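Local atomic coordinates of putative pyridoxal phosphate-dependent transferase (Clostridium difficile, PDB entry 4DQ6), a protein that binds pyridoxal-5'-phosphate and probably works as an enzyme of the large fold-type I family of PLP-dependent proteins. Residues S75-L80 with E91-S96; Y29-L34 with I345-G350; E156-K161 with K187-I192. One frame throughout, in Å; residues are numbered along the deposited sequence.

Contact 1: S75-L80 with E91-S96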
ATOM      1  N   SER A  75     -16.435  11.781  -5.337  1.00 17.24           N
ATOM      2  CA  SER A  75     -15.717  12.304  -6.471  1.00 16.78           C
ATOM      3  C   SER A  75     -15.582  11.274  -7.582  1.00 16.19           C
ATOM      4  O   SER A  75     -15.614  11.623  -8.775  1.00 16.73           O
ATOM      5  CB  SER A  75     -14.326  12.861  -6.062  1.00 17.16           C
ATOM      6  OG  SER A  75     -13.358  11.872  -5.795  1.00 17.34           O
ATOM      7  N   ILE A  76     -15.370  10.015  -7.169  1.00 16.24           N
ATOM      8  CA  ILE A  76     -15.268   8.920  -8.114  1.00 15.91           C
ATOM      9  C   ILE A  76     -16.619   8.672  -8.821  1.00 15.82           C
ATOM     10  O   ILE A  76     -16.688   8.573 -10.045  1.00 15.55           O
ATOM     11  CB  ILE A  76     -14.779   7.632  -7.437  1.00 15.64           C
ATOM     12  CG1 ILE A  76     -13.348   7.852  -6.909  1.00 15.11           C
ATOM     13  CG2 ILE A  76     -14.857   6.434  -8.390  1.00 15.22           C
ATOM     14  CD1 ILE A  76     -12.841   6.757  -5.961  1.00 14.85           C
ATOM     15  N   VAL A  77     -17.671   8.554  -8.052  1.00 17.08           N
ATOM     16  CA  VAL A  77     -19.000   8.327  -8.620  1.00 17.71           C
ATOM     17  C   VAL A  77     -19.321   9.427  -9.623  1.00 17.82           C
ATOM     18  O   VAL A  77     -19.797   9.183 -10.705  1.00 17.46           O
ATOM     19  CB  VAL A  77     -20.094   8.277  -7.516  1.00 19.12           C
ATOM     20  CG1 VAL A  77     -21.500   8.289  -8.126  1.00 20.11           C
ATOM     21  CG2 VAL A  77     -19.866   7.055  -6.620  1.00 18.90           C
ATOM     22  N   ASN A  78     -19.043  10.676  -9.252  1.00 18.25           N
ATOM     23  CA  ASN A  78     -19.330  11.800 -10.140  1.00 19.60           C
ATOM     24  C   ASN A  78     -18.510  11.820 -11.386  1.00 18.15           C
ATOM     25  O   ASN A  78     -19.013  12.101 -12.453  1.00 18.74           O
ATOM     26  CB  ASN A  78     -19.178  13.106  -9.352  1.00 21.21           C
ATOM     27  CG  ASN A  78     -20.244  13.233  -8.278  1.00 24.83           C
ATOM     28  OD1 ASN A  78     -21.317  12.557  -8.354  1.00 29.13           O
ATOM     29  ND2 ASN A  78     -19.990  14.059  -7.261  1.00 27.60           N
ATOM     30  N   TRP A  79     -17.227  11.484 -11.283  1.00 16.25           N
ATOM     31  CA  TRP A  79     -16.390  11.280 -12.499  1.00 15.63           C
ATOM     32  C   TRP A  79     -16.929  10.257 -13.449  1.00 15.77           C
ATOM     33  O   TRP A  79     -17.057  10.469 -14.642  1.00 16.00           O
ATOM     34  CB  TRP A  79     -15.002  10.858 -12.049  1.00 14.78           C
ATOM     35  CG  TRP A  79     -14.009  10.824 -13.166  1.00 14.68           C
ATOM     36  CD1 TRP A  79     -13.473   9.710 -13.805  1.00 14.53           C
ATOM     37  CD2 TRP A  79     -13.264  11.963 -13.709  1.00 14.67           C
ATOM     38  NE1 TRP A  79     -12.548  10.089 -14.732  1.00 14.39           N
ATOM     39  CE2 TRP A  79     -12.358  11.441 -14.693  1.00 15.11           C
ATOM     40  CE3 TRP A  79     -13.299  13.349 -13.499  1.00 15.33           C
ATOM     41  CZ2 TRP A  79     -11.506  12.276 -15.433  1.00 15.36           C
ATOM     42  CZ3 TRP A  79     -12.414  14.154 -14.196  1.00 16.65           C
ATOM     43  CH2 TRP A  79     -11.562  13.625 -15.175  1.00 15.80           C
ATOM     44  N   LEU A  80     -17.268   9.081 -12.939  1.00 16.28           N
ATOM     45  CA  LEU A  80     -17.688   8.033 -13.827  1.00 16.90           C
ATOM     46  C   LEU A  80     -18.999   8.412 -14.539  1.00 16.83           C
ATOM     47  O   LEU A  80     -19.197   8.043 -15.703  1.00 16.58           O
ATOM     48  CB  LEU A  80     -17.878   6.728 -13.052  1.00 17.01           C
ATOM     49  CG  LEU A  80     -16.630   6.087 -12.450  1.00 19.18           C
ATOM     50  CD1 LEU A  80     -16.897   4.730 -11.753  1.00 17.85           C
ATOM     51  CD2 LEU A  80     -15.478   6.021 -13.381  1.00 21.49           C
ATOM     52  N   GLU A  91     -21.398   2.602  -2.708  1.00 19.24           N
ATOM     53  CA  GLU A  91     -21.302   1.344  -1.969  1.00 19.69           C
ATOM     54  C   GLU A  91     -20.606   0.214  -2.720  1.00 18.73           C
ATOM     55  O   GLU A  91     -20.248  -0.774  -2.104  1.00 19.17           O
ATOM     56  CB  GLU A  91     -22.707   0.851  -1.567  1.00 22.51           C
ATOM     57  CG  GLU A  91     -23.396   1.757  -0.559  1.00 25.08           C
ATOM     58  CD  GLU A  91     -24.189   2.913  -1.133  1.00 25.96           C
ATOM     59  OE1 GLU A  91     -24.149   3.236  -2.345  1.00 25.01           O
ATOM     60  OE2 GLU A  91     -24.923   3.526  -0.286  1.00 31.19           O
ATOM     61  N   TRP A  92     -20.452   0.342  -4.026  1.00 17.32           N
ATOM     62  CA  TRP A  92     -19.763  -0.645  -4.823  1.00 16.81           C
ATOM     63  C   TRP A  92     -18.268  -0.530  -4.810  1.00 15.89           C
ATOM     64  O   TRP A  92     -17.578  -1.439  -5.355  1.00 16.26           O
ATOM     65  CB  TRP A  92     -20.211  -0.583  -6.236  1.00 17.00           C
ATOM     66  CG  TRP A  92     -21.678  -0.804  -6.476  1.00 17.43           C
ATOM     67  CD1 TRP A  92     -22.609  -1.280  -5.590  1.00 18.54           C
ATOM     68  CD2 TRP A  92     -22.384  -0.598  -7.735  1.00 18.25           C
ATOM     69  NE1 TRP A  92     -23.839  -1.396  -6.193  1.00 19.18           N
ATOM     70  CE2 TRP A  92     -23.770  -0.998  -7.487  1.00 18.86           C
ATOM     71  CE3 TRP A  92     -22.015  -0.198  -9.015  1.00 17.99           C
ATOM     72  CZ2 TRP A  92     -24.752  -0.925  -8.509  1.00 19.79           C
ATOM     73  CZ3 TRP A  92     -23.009  -0.143 -10.017  1.00 19.07           C
ATOM     74  CH2 TRP A  92     -24.328  -0.490  -9.759  1.00 19.48           C
ATOM     75  N   LEU A  93     -17.685   0.530  -4.208  1.00 15.16           N
ATOM     76  CA  LEU A  93     -16.283   0.825  -4.369  1.00 14.95           C
ATOM     77  C   LEU A  93     -15.435   0.264  -3.261  1.00 14.02           C
ATOM     78  O   LEU A  93     -15.744   0.461  -2.096  1.00 14.63           O
ATOM     79  CB  LEU A  93     -16.076   2.343  -4.417  1.00 15.82           C
ATOM     80  CG  LEU A  93     -16.585   3.068  -5.649  1.00 16.33           C
ATOM     81  CD1 LEU A  93     -16.731   4.584  -5.488  1.00 16.57           C
ATOM     82  CD2 LEU A  93     -15.719   2.683  -6.839  1.00 16.59           C
ATOM     83  N   ILE A  94     -14.335  -0.402  -3.666  1.00 13.66           N
ATOM     84  CA  ILE A  94     -13.276  -0.815  -2.746  1.00 13.83           C
ATOM     85  C   ILE A  94     -11.949  -0.142  -3.126  1.00 13.28           C
ATOM     86  O   ILE A  94     -11.563  -0.135  -4.301  1.00 13.32           O
ATOM     87  CB  ILE A  94     -13.096  -2.360  -2.695  1.00 14.50           C
ATOM     88  CG1 ILE A  94     -14.380  -2.905  -2.114  1.00 14.72           C
ATOM     89  CG2 ILE A  94     -11.856  -2.769  -1.897  1.00 14.92           C
ATOM     90  CD1 ILE A  94     -14.319  -4.419  -1.966  1.00 15.55           C
ATOM     91  N   TYR A  95     -11.269   0.436  -2.117  1.00 13.22           N
ATOM     92  CA  TYR A  95      -9.917   1.000  -2.281  1.00 13.30           C
ATOM     93  C   TYR A  95      -8.905  -0.118  -2.521  1.00 13.87           C
ATOM     94  O   TYR A  95      -8.928  -1.131  -1.806  1.00 13.89           O
ATOM     95  CB  TYR A  95      -9.516   1.715  -0.991  1.00 14.51           C
ATOM     96  CG  TYR A  95      -8.034   1.983  -0.881  1.00 13.83           C
ATOM     97  CD1 TYR A  95      -7.424   3.049  -1.603  1.00 14.96           C
ATOM     98  CD2 TYR A  95      -7.208   1.187  -0.106  1.00 13.82           C
ATOM     99  CE1 TYR A  95      -6.058   3.243  -1.570  1.00 14.18           C
ATOM    100  CE2 TYR A  95      -5.830   1.382  -0.088  1.00 14.04           C
ATOM    101  CZ  TYR A  95      -5.261   2.405  -0.801  1.00 14.26           C
ATOM    102  OH  TYR A  95      -3.873   2.604  -0.741  1.00 16.37           O
ATOM    103  N   SER A  96      -7.926   0.116  -3.388  1.00 13.21           N
ATOM    104  CA  SER A  96      -6.761  -0.737  -3.508  1.00 13.72           C
ATOM    105  C   SER A  96      -5.545   0.164  -3.774  1.00 13.98           C
ATOM    106  O   SER A  96      -5.705   1.176  -4.494  1.00 13.00           O
ATOM    107  CB  SER A  96      -6.963  -1.733  -4.617  1.00 14.04           C
ATOM    108  OG  SER A  96      -5.813  -2.573  -4.795  1.00 12.65           O
TER
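Leu93 points from the start of strand 93-96 toward helix 70-84 and sets its forked end against the neighbours Ile76 and Val77. Its chain crosses that of Ile76 obliquely. The branch methyl of the isoleucine makes the closest approach: Ile76 CG2 lies 3.9 Å from Leu93 CD1 and 4.1 Å from Leu93 CD2, straddled by the two ends of the fork. That methyl sits anti to the backbone N, while CG1 lies beside the N, anti to the carbonyl carbon (chi1 -64°). Val77 comes in at an angle as well, with one methyl, and its CG2 meets Leu93 CD1 at 4.1 Å. CD1 thus serves both helix residues, and CD2 only Ile76.

Strand 93-96 is one of the two outermost strands, within this chain, of the seven-stranded mixed sheet at the centre of the large domain of this PLP-dependent transferase fold, and helix 70-84 packs over it here. Strand 248-251, next in the sheet, carries the same apolar layer onward: Tyr249 touches Ile76, Leu80 and Leu93, and Val251 adds to the packing on Leu93. On the reverse side of strand 93-96, Ile94 packs on Tyr258, Leu261 and Phe265 of helix 255-267.

Contact 2: Y29-L34 with I345-G350; sequences YGTNDL and ILVQKG
The loop that follows helix 25-29 runs past one flank of helix 339-350, closest where the CA atoms of Tyr29 and Val347 are 7.0 Å apart, with Gly30 leaving the helical conformation at a positive phi of 97°. Val347 carries the helix side of the contact, and its two methyls divide the work. CG2 goes to the tyrosine, meeting Tyr29 CD1 at 3.7 Å in an oblique approach to the ring. Val347 CG1, anti to the backbone N (chi1 174°), lies 3.8 Å from the backbone oxygen Tyr29 O and also meets Thr31 and Leu34. Thr31 CG2 lies 4.1 Å from this Val347 CG1, the two side chains sliding past each other in opposite directions, and Leu34 CD2 comes within 3.9 Å of it. The same leucine methyl also rests 3.5 Å from the backbone oxygen Val347 O.

No hydrogen bond links the two segments. Asp33 N donates a hydrogen bond to Thr31 OG1 over 3.0 Å at a nearly straight 165°; with the hydroxyl engaged in its own loop, the methyl is the part that meets the valine. Tyr29 OH is hydrogen-bonded to Leu354 O, and the ring also meets Trp38 edge-to-face. In the helix, Ile345 O accepts from both Lys349 N and Gly350 N, the latter bond belonging to a wider pi-type turn. The contact joins a loop near the N-terminus, with an ST turn at Thr31, to helix 339-350 far along the chain through apolar side chains, in a PLP-dependent transferase fold.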
ATOM      1  N   TYR A  29      18.130  -2.854 -18.761  1.00 30.84           N
ATOM      2  CA  TYR A  29      18.796  -2.594 -20.041  1.00 29.31           C
ATOM      3  C   TYR A  29      20.319  -2.743 -19.959  1.00 31.81           C
ATOM      4  O   TYR A  29      20.974  -2.701 -20.990  1.00 33.09           O
ATOM      5  CB  TYR A  29      18.455  -1.192 -20.525  1.00 27.10           C
ATOM      6  CG  TYR A  29      16.972  -1.021 -20.785  1.00 24.59           C
ATOM      7  CD1 TYR A  29      16.392  -1.458 -21.958  1.00 24.95           C
ATOM      8  CD2 TYR A  29      16.166  -0.429 -19.849  1.00 24.27           C
ATOM      9  CE1 TYR A  29      15.039  -1.310 -22.172  1.00 23.84           C
ATOM     10  CE2 TYR A  29      14.806  -0.273 -20.046  1.00 23.75           C
ATOM     11  CZ  TYR A  29      14.248  -0.715 -21.219  1.00 22.85           C
ATOM     12  OH  TYR A  29      12.879  -0.591 -21.369  1.00 22.81           O
ATOM     13  N   GLY A  30      20.860  -2.850 -18.746  1.00 31.87           N
ATOM     14  CA  GLY A  30      22.299  -3.008 -18.572  1.00 35.31           C
ATOM     15  C   GLY A  30      23.022  -1.708 -18.286  1.00 36.32           C
ATOM     16  O   GLY A  30      24.217  -1.733 -17.933  1.00 37.51           O
ATOM     17  N   THR A  31      22.320  -0.585 -18.448  1.00 34.65           N
ATOM     18  CA  THR A  31      22.847   0.752 -18.198  1.00 33.20           C
ATOM     19  C   THR A  31      21.701   1.700 -17.914  1.00 32.89           C
ATOM     20  O   THR A  31      20.589   1.426 -18.326  1.00 31.41           O
ATOM     21  CB  THR A  31      23.680   1.285 -19.385  1.00 34.07           C
ATOM     22  OG1 THR A  31      24.062   2.645 -19.126  1.00 35.94           O
ATOM     23  CG2 THR A  31      22.920   1.220 -20.664  1.00 33.21           C
ATOM     24  N   ASN A  32      21.976   2.778 -17.178  1.00 31.53           N
ATOM     25  CA  ASN A  32      21.044   3.853 -16.892  1.00 31.99           C
ATOM     26  C   ASN A  32      21.256   5.080 -17.799  1.00 30.43           C
ATOM     27  O   ASN A  32      20.497   6.045 -17.747  1.00 31.40           O
ATOM     28  CB  ASN A  32      21.214   4.289 -15.437  1.00 35.11           C
ATOM     29  CG  ASN A  32      19.930   4.253 -14.614  1.00 34.59           C
ATOM     30  OD1 ASN A  32      18.864   3.687 -14.987  1.00 30.89           O
ATOM     31  ND2 ASN A  32      20.049   4.819 -13.409  1.00 38.29           N
ATOM     32  N   ASP A  33      22.301   5.059 -18.620  1.00 29.32           N
ATOM     33  CA  ASP A  33      22.619   6.140 -19.523  0.50 29.31           C
ATOM     34  C   ASP A  33      21.831   6.041 -20.835  1.00 28.06           C
ATOM     35  O   ASP A  33      22.412   5.887 -21.930  1.00 27.55           O
ATOM     36  CB  ASP A  33      24.108   6.121 -19.819  0.50 31.44           C
ATOM     37  CG  ASP A  33      24.560   7.397 -20.423  0.50 33.88           C
ATOM     38  OD1 ASP A  33      23.932   8.414 -20.059  0.50 36.03           O
ATOM     39  OD2 ASP A  33      25.517   7.390 -21.236  0.50 37.43           O
ATOM     40  N   LEU A  34      20.508   6.084 -20.704  1.00 25.12           N
ATOM     41  CA  LEU A  34      19.573   5.992 -21.803  1.00 23.07           C
ATOM     42  C   LEU A  34      18.490   7.070 -21.682  1.00 21.46           C
ATOM     43  O   LEU A  34      18.192   7.515 -20.610  1.00 20.88           O
ATOM     44  CB  LEU A  34      18.907   4.617 -21.793  1.00 22.66           C
ATOM     45  CG  LEU A  34      19.865   3.445 -21.846  1.00 23.55           C
ATOM     46  CD1 LEU A  34      19.009   2.215 -21.583  1.00 23.43           C
ATOM     47  CD2 LEU A  34      20.566   3.371 -23.180  1.00 24.71           C
ATOM     48  N   ILE A 345      20.625  -2.981 -30.407  1.00 28.16           N
ATOM     49  CA  ILE A 345      20.952  -1.751 -31.137  1.00 28.90           C
ATOM     50  C   ILE A 345      20.221  -0.536 -30.569  1.00 26.82           C
ATOM     51  O   ILE A 345      20.751   0.531 -30.565  1.00 26.64           O
ATOM     52  CB  ILE A 345      20.747  -1.803 -32.665  1.00 30.34           C
ATOM     53  CG1 ILE A 345      19.293  -2.114 -33.058  1.00 30.76           C
ATOM     54  CG2 ILE A 345      21.767  -2.721 -33.316  1.00 33.26           C
ATOM     55  CD1 ILE A 345      19.109  -2.194 -34.580  1.00 35.82           C
ATOM     56  N   LEU A 346      18.998  -0.704 -30.067  1.00 24.58           N
ATOM     57  CA  LEU A 346      18.305   0.458 -29.483  1.00 23.81           C
ATOM     58  C   LEU A 346      19.061   0.954 -28.248  1.00 22.66           C
ATOM     59  O   LEU A 346      19.245   2.155 -28.057  1.00 22.27           O
ATOM     60  CB  LEU A 346      16.867   0.059 -29.121  1.00 22.91           C
ATOM     61  CG  LEU A 346      15.943  -0.121 -30.327  1.00 24.91           C
ATOM     62  CD1 LEU A 346      14.642  -0.902 -29.977  1.00 24.48           C
ATOM     63  CD2 LEU A 346      15.611   1.265 -30.860  1.00 24.40           C
ATOM     64  N   VAL A 347      19.483   0.014 -27.394  1.00 22.89           N
ATOM     65  CA  VAL A 347      20.222   0.375 -26.174  1.00 23.55           C
ATOM     66  C   VAL A 347      21.657   0.854 -26.476  1.00 24.53           C
ATOM     67  O   VAL A 347      22.063   1.898 -25.996  1.00 25.79           O
ATOM     68  CB  VAL A 347      20.283  -0.768 -25.145  1.00 24.01           C
ATOM     69  CG1 VAL A 347      21.181  -0.352 -23.981  1.00 24.15           C
ATOM     70  CG2 VAL A 347      18.884  -1.144 -24.672  1.00 24.58           C
ATOM     71  N   GLN A 348      22.396   0.078 -27.276  1.00 24.93           N
ATOM     72  CA  GLN A 348      23.839   0.287 -27.458  1.00 26.28           C
ATOM     73  C   GLN A 348      24.111   1.426 -28.410  1.00 26.50           C
ATOM     74  O   GLN A 348      24.983   2.266 -28.158  1.00 26.68           O
ATOM     75  CB  GLN A 348      24.495  -1.001 -27.960  1.00 28.16           C
ATOM     76  CG  GLN A 348      24.419  -2.092 -26.918  1.00 28.83           C
ATOM     77  CD  GLN A 348      24.671  -3.501 -27.437  1.00 29.44           C
ATOM     78  OE1 GLN A 348      25.179  -3.716 -28.539  1.00 30.37           O
ATOM     79  NE2 GLN A 348      24.271  -4.488 -26.622  1.00 31.77           N
ATOM     80  N   LYS A 349      23.379   1.450 -29.518  1.00 25.51           N
ATOM     81  CA  LYS A 349      23.556   2.445 -30.572  1.00 26.45           C
ATOM     82  C   LYS A 349      22.635   3.641 -30.455  1.00 26.25           C
ATOM     83  O   LYS A 349      23.074   4.767 -30.493  1.00 25.35           O
ATOM     84  CB  LYS A 349      23.440   1.791 -31.957  1.00 27.78           C
ATOM     85  CG  LYS A 349      23.984   2.662 -33.085  1.00 29.83           C
ATOM     86  CD  LYS A 349      23.904   1.893 -34.424  1.00 30.56           C
ATOM     87  CE  LYS A 349      24.600   2.602 -35.576  1.00 33.11           C
ATOM     88  NZ  LYS A 349      24.137   4.011 -35.635  1.00 33.16           N
ATOM     89  N   GLY A 350      21.340   3.410 -30.280  1.00 24.78           N
ATOM     90  CA  GLY A 350      20.403   4.512 -30.037  1.00 24.18           C
ATOM     91  C   GLY A 350      20.537   5.207 -28.692  1.00 23.85           C
ATOM     92  O   GLY A 350      20.299   6.402 -28.579  1.00 24.14           O
TER

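Contact 3: E156-K161 with K187-I192; sequences EDIENK and KKLGDI
Ile158 and Leu189 bring their ends together between two nearly parallel helix segments, 156-161 and 187-192, whose axes approach to 10.9 Å with 9° between their directions. The seam between them is apolar. Ile158 sends its two branches to different partners: CD1, at the end of the longer arm, meets Leu189 CD1 at 3.9 Å with the chains crossing at about a right angle, and the branch methyl Ile158 CG2 faces Ile192 CG2 at 4.1 Å. Leu189 CG lies anti to its own backbone N (chi1 173°), which brings the end of the side chain nearer to Ile158 than its first bond would suggest.

These helices flank the open-sheet alpha/beta core of the large domain. The chain runs from helix 155-161 through strand 165-171 to helix 183-195, and the apolar seam continues onto the sheet, where Ile158 touches Met118 while Leu189 packs on Phe168 and Leu170.

A mixed contact borders the seam. The chain of Glu159 bends at its second torsion (chi2 -80°) and folds over Ile192, so that the carboxylate oxygen Glu159 OE2 lies 3.7 Å from Ile192 CG1 and the methylene Glu159 CG 4.1 Å from Ile192 CD1. The other oxygen, OE1, is hydrogen-bonded to His196 NE2, which gives the carboxylate a polar partner beside its apolar neighbour.

A salt bridge lies within 156-161: Lys161 NZ meets Asp157 OD2 at 2.7 Å, and Asp157 OD2 offers its syn lone pair. Ile140 O is a second partner of the ammonium group, and Ser141 OG is hydrogen-bonded to Asp157 OD2.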
ATOM      1  N   GLU A 156     -13.693 -16.385 -32.271  1.00 26.57           N
ATOM      2  CA  GLU A 156     -13.660 -17.821 -32.508  1.00 29.62           C
ATOM      3  C   GLU A 156     -12.646 -18.476 -31.577  1.00 28.51           C
ATOM      4  O   GLU A 156     -12.922 -19.532 -31.016  1.00 30.08           O
ATOM      5  CB  GLU A 156     -13.301 -18.142 -33.986  1.00 33.22           C
ATOM      6  CG  GLU A 156     -13.360 -19.616 -34.373  1.00 39.35           C
ATOM      7  CD  GLU A 156     -12.951 -19.884 -35.824  1.00 42.05           C
ATOM      8  OE1 GLU A 156     -13.486 -20.834 -36.430  1.00 50.28           O
ATOM      9  OE2 GLU A 156     -12.091 -19.141 -36.348  1.00 44.42           O
ATOM     10  N   ASP A 157     -11.465 -17.875 -31.430  1.00 26.32           N
ATOM     11  CA  ASP A 157     -10.420 -18.469 -30.588  1.00 26.26           C
ATOM     12  C   ASP A 157     -10.844 -18.506 -29.123  1.00 26.03           C
ATOM     13  O   ASP A 157     -10.626 -19.529 -28.432  1.00 23.66           O
ATOM     14  CB  ASP A 157      -9.089 -17.734 -30.760  1.00 26.21           C
ATOM     15  CG  ASP A 157      -7.950 -18.428 -30.097  1.00 27.17           C
ATOM     16  OD1 ASP A 157      -7.558 -19.558 -30.524  1.00 30.25           O
ATOM     17  OD2 ASP A 157      -7.464 -17.868 -29.097  1.00 28.08           O
ATOM     18  N   ILE A 158     -11.479 -17.417 -28.667  1.00 24.49           N
ATOM     19  CA  ILE A 158     -12.006 -17.302 -27.293  1.00 24.95           C
ATOM     20  C   ILE A 158     -13.000 -18.437 -27.051  1.00 27.79           C
ATOM     21  O   ILE A 158     -12.869 -19.212 -26.084  1.00 29.32           O
ATOM     22  CB  ILE A 158     -12.767 -16.009 -27.082  1.00 23.09           C
ATOM     23  CG1 ILE A 158     -11.790 -14.817 -27.136  1.00 21.88           C
ATOM     24  CG2 ILE A 158     -13.420 -15.991 -25.724  1.00 24.55           C
ATOM     25  CD1 ILE A 158     -12.435 -13.422 -27.066  1.00 21.94           C
ATOM     26  N   GLU A 159     -13.969 -18.565 -27.958  1.00 28.14           N
ATOM     27  CA  GLU A 159     -14.943 -19.680 -27.906  1.00 30.45           C
ATOM     28  C   GLU A 159     -14.279 -21.050 -27.860  1.00 30.35           C
ATOM     29  O   GLU A 159     -14.689 -21.940 -27.053  1.00 30.23           O
ATOM     30  CB  GLU A 159     -15.840 -19.615 -29.142  1.00 33.51           C
ATOM     31  CG  GLU A 159     -17.007 -18.661 -29.018  1.00 37.56           C
ATOM     32  CD  GLU A 159     -18.178 -19.243 -28.227  1.00 41.68           C
ATOM     33  OE1 GLU A 159     -18.086 -20.368 -27.699  1.00 48.19           O
ATOM     34  OE2 GLU A 159     -19.204 -18.541 -28.130  1.00 47.64           O
ATOM     35  N   ASN A 160     -13.255 -21.228 -28.685  1.00 29.58           N
ATOM     36  CA  ASN A 160     -12.569 -22.517 -28.807  0.50 31.68           C
ATOM     37  C   ASN A 160     -11.818 -22.911 -27.524  1.00 32.01           C
ATOM     38  O   ASN A 160     -11.591 -24.076 -27.247  1.00 32.19           O
ATOM     39  CB  ASN A 160     -11.565 -22.462 -29.953  1.00 32.34           C
ATOM     40  CG  ASN A 160     -12.162 -22.906 -31.284  0.50 34.44           C
ATOM     41  OD1 ASN A 160     -13.382 -23.019 -31.395  0.50 35.23           O
ATOM     42  ND2 ASN A 160     -11.330 -23.049 -32.316  0.50 35.33           N
ATOM     43  N   LYS A 161     -11.413 -21.906 -26.756  1.00 29.20           N
ATOM     44  CA  LYS A 161     -10.589 -22.106 -25.563  1.00 30.74           C
ATOM     45  C   LYS A 161     -11.342 -21.865 -24.248  1.00 30.90           C
ATOM     46  O   LYS A 161     -10.721 -21.938 -23.186  1.00 31.38           O
ATOM     47  CB  LYS A 161      -9.341 -21.203 -25.610  1.00 29.36           C
ATOM     48  CG  LYS A 161      -8.374 -21.435 -26.754  1.00 29.86           C
ATOM     49  CD  LYS A 161      -7.203 -20.456 -26.719  1.00 29.39           C
ATOM     50  CE  LYS A 161      -6.262 -20.635 -27.885  1.00 29.91           C
ATOM     51  NZ  LYS A 161      -5.447 -19.422 -28.185  1.00 30.37           N
ATOM     52  N   LYS A 187     -19.913  -6.029 -26.403  1.00 18.85           N
ATOM     53  CA  LYS A 187     -21.121  -6.889 -26.329  1.00 20.00           C
ATOM     54  C   LYS A 187     -20.826  -8.281 -26.790  1.00 20.00           C
ATOM     55  O   LYS A 187     -21.261  -9.237 -26.167  1.00 20.04           O
ATOM     56  CB  LYS A 187     -22.209  -6.331 -27.222  1.00 22.70           C
ATOM     57  CG  LYS A 187     -22.880  -5.119 -26.632  1.00 25.41           C
ATOM     58  CD  LYS A 187     -23.804  -4.469 -27.672  1.00 29.70           C
ATOM     59  CE  LYS A 187     -24.934  -3.729 -26.983  1.00 33.13           C
ATOM     60  NZ  LYS A 187     -26.143  -3.784 -27.855  1.00 34.90           N
ATOM     61  N   LYS A 188     -20.092  -8.404 -27.889  1.00 18.87           N
ATOM     62  CA  LYS A 188     -19.813  -9.770 -28.384  1.00 19.84           C
ATOM     63  C   LYS A 188     -19.014 -10.568 -27.363  1.00 19.10           C
ATOM     64  O   LYS A 188     -19.309 -11.726 -27.087  1.00 20.34           O
ATOM     65  CB  LYS A 188     -19.136  -9.703 -29.739  1.00 20.61           C
ATOM     66  CG  LYS A 188     -19.169 -11.038 -30.476  1.00 23.37           C
ATOM     67  CD  LYS A 188     -18.813 -10.813 -31.934  1.00 25.62           C
ATOM     68  CE  LYS A 188     -18.428 -12.097 -32.615  1.00 27.36           C
ATOM     69  NZ  LYS A 188     -19.634 -12.888 -32.936  1.00 29.89           N
ATOM     70  N   LEU A 189     -18.022  -9.956 -26.731  1.00 17.18           N
ATOM     71  CA  LEU A 189     -17.228 -10.621 -25.693  1.00 17.57           C
ATOM     72  C   LEU A 189     -18.076 -10.956 -24.480  1.00 18.60           C
ATOM     73  O   LEU A 189     -17.976 -12.037 -23.912  1.00 21.11           O
ATOM     74  CB  LEU A 189     -16.045  -9.729 -25.252  1.00 16.60           C
ATOM     75  CG  LEU A 189     -15.189 -10.177 -24.062  1.00 16.22           C
ATOM     76  CD1 LEU A 189     -14.553 -11.555 -24.404  1.00 17.46           C
ATOM     77  CD2 LEU A 189     -14.238  -8.973 -23.710  1.00 15.16           C
ATOM     78  N   GLY A 190     -18.867  -9.995 -24.017  1.00 20.15           N
ATOM     79  CA  GLY A 190     -19.558 -10.182 -22.767  1.00 20.21           C
ATOM     80  C   GLY A 190     -20.639 -11.241 -22.923  1.00 21.37           C
ATOM     81  O   GLY A 190     -20.944 -11.929 -21.975  1.00 23.02           O
ATOM     82  N   ASP A 191     -21.190 -11.344 -24.125  1.00 22.21           N
ATOM     83  CA  ASP A 191     -22.175 -12.395 -24.407  1.00 24.65           C
ATOM     84  C   ASP A 191     -21.553 -13.759 -24.326  1.00 24.97           C
ATOM     85  O   ASP A 191     -22.153 -14.686 -23.761  1.00 24.28           O
ATOM     86  CB  ASP A 191     -22.771 -12.181 -25.791  1.00 27.28           C
ATOM     87  CG  ASP A 191     -23.809 -11.107 -25.804  1.00 29.92           C
ATOM     88  OD1 ASP A 191     -24.248 -10.678 -24.709  1.00 33.36           O
ATOM     89  OD2 ASP A 191     -24.223 -10.708 -26.926  1.00 33.42           O
ATOM     90  N   ILE A 192     -20.369 -13.911 -24.898  1.00 23.78           N
ATOM     91  CA  ILE A 192     -19.636 -15.168 -24.776  1.00 24.62           C
ATOM     92  C   ILE A 192     -19.425 -15.541 -23.312  1.00 24.81           C
ATOM     93  O   ILE A 192     -19.687 -16.630 -22.862  1.00 24.70           O
ATOM     94  CB  ILE A 192     -18.277 -15.105 -25.521  1.00 24.22           C
ATOM     95  CG1 ILE A 192     -18.516 -15.040 -27.038  1.00 24.17           C
ATOM     96  CG2 ILE A 192     -17.426 -16.334 -25.209  1.00 24.41           C
ATOM     97  CD1 ILE A 192     -17.257 -14.772 -27.838  1.00 23.94           C
TER

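Overall arrangement
The three contacts share no helix or strand and nowhere touch. Contacts 1 and 3 are both buried and both lie at the large mixed sheet, but contact 1 joins a helix to an outermost strand, whereas contact 3 pairs two helices; their centres are about 29 Å apart. Contact 2 is only partly buried and lies on the opposite side of the chain's centre from contact 1, about 41 Å away between centres, bringing together parts of the chain more than 300 residues apart. None has a hydrogen bond across it. Contact 1 is purely aliphatic, contact 2 adds an aromatic ring and a backbone oxygen, and contact 3 has a carboxylate at its border.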